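Local atomic coordinates of acetyltransferase (PDB entry 4ZBG), a protein that binds acetyl-CoA and, as a GNAT-family acetyltransferase, probably transfers its acetyl group to an amine of an acceptor substrate. Residues M9-E14 with L55-E60. Sequence-based numbering, arbitrary orientation.
Sequences MHIRKE and LSLVAE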
loop_
_atom_site.group_PDB
_atom_site.type_symbol
_atom_site.label_atom_id
_atom_site.label_comp_id
_atom_site.label_asym_id
_atom_site.label_seq_id
_atom_site.Cartn_x
_atom_site.Cartn_y
_atom_site.Cartn_z
ATOM N N MET A 9 -19.826 0.339 2.261
ATOM C CA MET A 9 -18.464 0.310 1.770
ATOM C C MET A 9 -17.979 -1.125 1.794
ATOM O O MET A 9 -18.270 -1.877 2.724
ATOM C CB MET A 9 -17.548 1.179 2.621
ATOM C CG MET A 9 -16.181 1.369 1.993
ATOM S SD MET A 9 -15.053 2.322 3.010
ATOM C CE MET A 9 -14.445 1.065 4.130
ATOM N N HIS A 10 -17.252 -1.515 0.757
ATOM C CA HIS A 10 -16.634 -2.826 0.746
ATOM C C HIS A 10 -15.249 -2.739 0.129
ATOM O O HIS A 10 -14.952 -1.839 -0.655
ATOM C CB HIS A 10 -17.517 -3.865 0.049
ATOM C CG HIS A 10 -17.407 -3.863 -1.442
ATOM N ND1 HIS A 10 -16.931 -4.946 -2.151
ATOM C CD2 HIS A 10 -17.709 -2.915 -2.358
ATOM C CE1 HIS A 10 -16.941 -4.661 -3.441
ATOM N NE2 HIS A 10 -17.409 -3.436 -3.594
ATOM N N ILE A 11 -14.392 -3.662 0.534
ATOM C CA ILE A 11 -13.029 -3.729 0.045
ATOM C C ILE A 11 -12.908 -4.875 -0.938
ATOM O O ILE A 11 -13.435 -5.953 -0.702
ATOM C CB ILE A 11 -12.051 -3.867 1.220
ATOM C CG1 ILE A 11 -12.078 -2.588 2.051
ATOM C CG2 ILE A 11 -10.643 -4.140 0.719
ATOM C CD1 ILE A 11 -11.358 -2.702 3.371
ATOM N N ARG A 12 -12.227 -4.639 -2.052
ATOM C CA ARG A 12 -12.004 -5.697 -3.025
ATOM C C ARG A 12 -10.698 -5.449 -3.761
ATOM O O ARG A 12 -10.135 -4.345 -3.711
ATOM C CB ARG A 12 -13.150 -5.754 -4.039
ATOM C CG ARG A 12 -13.337 -4.466 -4.829
ATOM C CD ARG A 12 -14.237 -4.672 -6.035
ATOM N NE ARG A 12 -14.514 -3.418 -6.731
ATOM C CZ ARG A 12 -13.720 -2.878 -7.651
ATOM N NH1 ARG A 12 -12.581 -3.472 -7.983
ATOM N NH2 ARG A 12 -14.060 -1.737 -8.236
ATOM N N LYS A 13 -10.212 -6.476 -4.441
ATOM C CA LYS A 13 -9.057 -6.329 -5.318
ATOM C C LYS A 13 -9.416 -5.450 -6.503
ATOM O O LYS A 13 -10.553 -5.467 -6.986
ATOM C CB LYS A 13 -8.580 -7.684 -5.837
ATOM C CG LYS A 13 -7.805 -8.513 -4.835
ATOM C CD LYS A 13 -7.266 -9.776 -5.491
ATOM C CE LYS A 13 -6.789 -10.782 -4.461
ATOM N NZ LYS A 13 -6.479 -12.094 -5.088
ATOM N N GLU A 14 -8.437 -4.699 -6.982
ATOM C CA GLU A 14 -8.655 -3.883 -8.158
ATOM C C GLU A 14 -8.960 -4.757 -9.364
ATOM O O GLU A 14 -8.599 -5.944 -9.419
ATOM C CB GLU A 14 -7.421 -3.025 -8.459
ATOM C CG GLU A 14 -6.307 -3.772 -9.175
ATOM C CD GLU A 14 -5.303 -2.836 -9.844
ATOM O OE1 GLU A 14 -4.962 -1.795 -9.249
ATOM O OE2 GLU A 14 -4.851 -3.147 -10.970
ATOM N N LEU A 55 -0.351 -6.632 -4.757
ATOM C CA LEU A 55 -1.700 -6.561 -4.243
ATOM C C LEU A 55 -2.175 -5.125 -4.333
ATOM O O LEU A 55 -1.443 -4.199 -3.974
ATOM C CB LEU A 55 -1.732 -7.057 -2.796
ATOM C CG LEU A 55 -3.108 -7.094 -2.143
ATOM C CD1 LEU A 55 -4.037 -8.042 -2.864
ATOM C CD2 LEU A 55 -2.964 -7.497 -0.687
ATOM N N SER A 56 -3.399 -4.944 -4.820
ATOM C CA SER A 56 -3.962 -3.619 -5.001
ATOM C C SER A 56 -5.420 -3.718 -4.603
ATOM O O SER A 56 -6.193 -4.429 -5.251
ATOM C CB SER A 56 -3.837 -3.204 -6.462
ATOM O OG SER A 56 -4.435 -1.938 -6.683
ATOM N N LEU A 57 -5.780 -3.047 -3.509
ATOM C CA LEU A 57 -7.144 -3.104 -2.991
ATOM C C LEU A 57 -7.775 -1.735 -3.054
ATOM O O LEU A 57 -7.100 -0.721 -2.853
ATOM C CB LEU A 57 -7.168 -3.563 -1.534
ATOM C CG LEU A 57 -6.546 -4.912 -1.188
ATOM C CD1 LEU A 57 -6.687 -5.179 0.304
ATOM C CD2 LEU A 57 -7.167 -6.032 -2.001
ATOM N N VAL A 58 -9.079 -1.719 -3.305
ATOM C CA VAL A 58 -9.864 -0.496 -3.244
ATOM C C VAL A 58 -10.965 -0.625 -2.204
ATOM O O VAL A 58 -11.496 -1.714 -1.966
ATOM C CB VAL A 58 -10.454 -0.102 -4.610
ATOM C CG1 VAL A 58 -9.352 0.258 -5.592
ATOM C CG2 VAL A 58 -11.366 -1.208 -5.151
ATOM N N ALA A 59 -11.296 0.502 -1.586
ATOM C CA ALA A 59 -12.500 0.649 -0.790
ATOM C C ALA A 59 -13.506 1.350 -1.690
ATOM O O ALA A 59 -13.235 2.438 -2.195
ATOM C CB ALA A 59 -12.221 1.490 0.428
ATOM N N GLU A 60 -14.667 0.731 -1.879
ATOM C CA GLU A 60 -15.665 1.202 -2.826
ATOM C C GLU A 60 -16.994 1.395 -2.109
ATOM O O GLU A 60 -17.398 0.576 -1.272
ATOM C CB GLU A 60 -15.819 0.164 -3.937
ATOM C CG GLU A 60 -16.770 0.509 -5.071
ATOM C CD GLU A 60 -16.704 -0.534 -6.169
ATOM O OE1 GLU A 60 -16.777 -1.736 -5.835
ATOM O OE2 GLU A 60 -16.543 -0.163 -7.353
#
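Arg12 and His10 both reach across to Glu60, on the same face of an antiparallel strand pair. The guanidinium takes the carboxylate side-on, with NE of Arg12 3.0 Å from OE1 of Glu60 and NH2 of Arg12 3.1 Å from OE2 of Glu60. Both oxygens lie in the guanidinium plane, yet the two flat groups are turned 58° apart, so Arg12 arrives from above the carboxylate. OE1 of Glu60 also accepts NE2 of His10 at 2.9 Å through its anti lone pair; ring and carboxylate planes are 24° apart, and the bond is somewhat bent. CG2 of Val58 sits 3.8 Å over the guanidinium centre of Arg12, while NH1 of Arg12 donates to Lys13 O and forms a salt bridge with Asp18.

Backbone bonds pair His10 with Glu60 and Arg12 with Val58. The tight end follows: Glu14 N binds Ser56 O, and the buried Ser56 OG donates to Glu14 OE1 at 2.6 Å and is hydrogen-bonded to His68 NE2; Glu14 OE2 forms a salt bridge with Arg48. On the other face contacts are sparser: CG2 of Ile11 touches CD1 of Leu57 at 4.1 Å, where Ile11 also meets Lys103 of helix 100-114. Exposed Lys13 rests CG on Leu57 CD2; His10 is likewise exposed.

Strand 10-13 thus borders the GNAT sheet beside 55-61. Glu60 and Asp18 share the charge of Arg12, and with three donors Glu60 probably stays ionised.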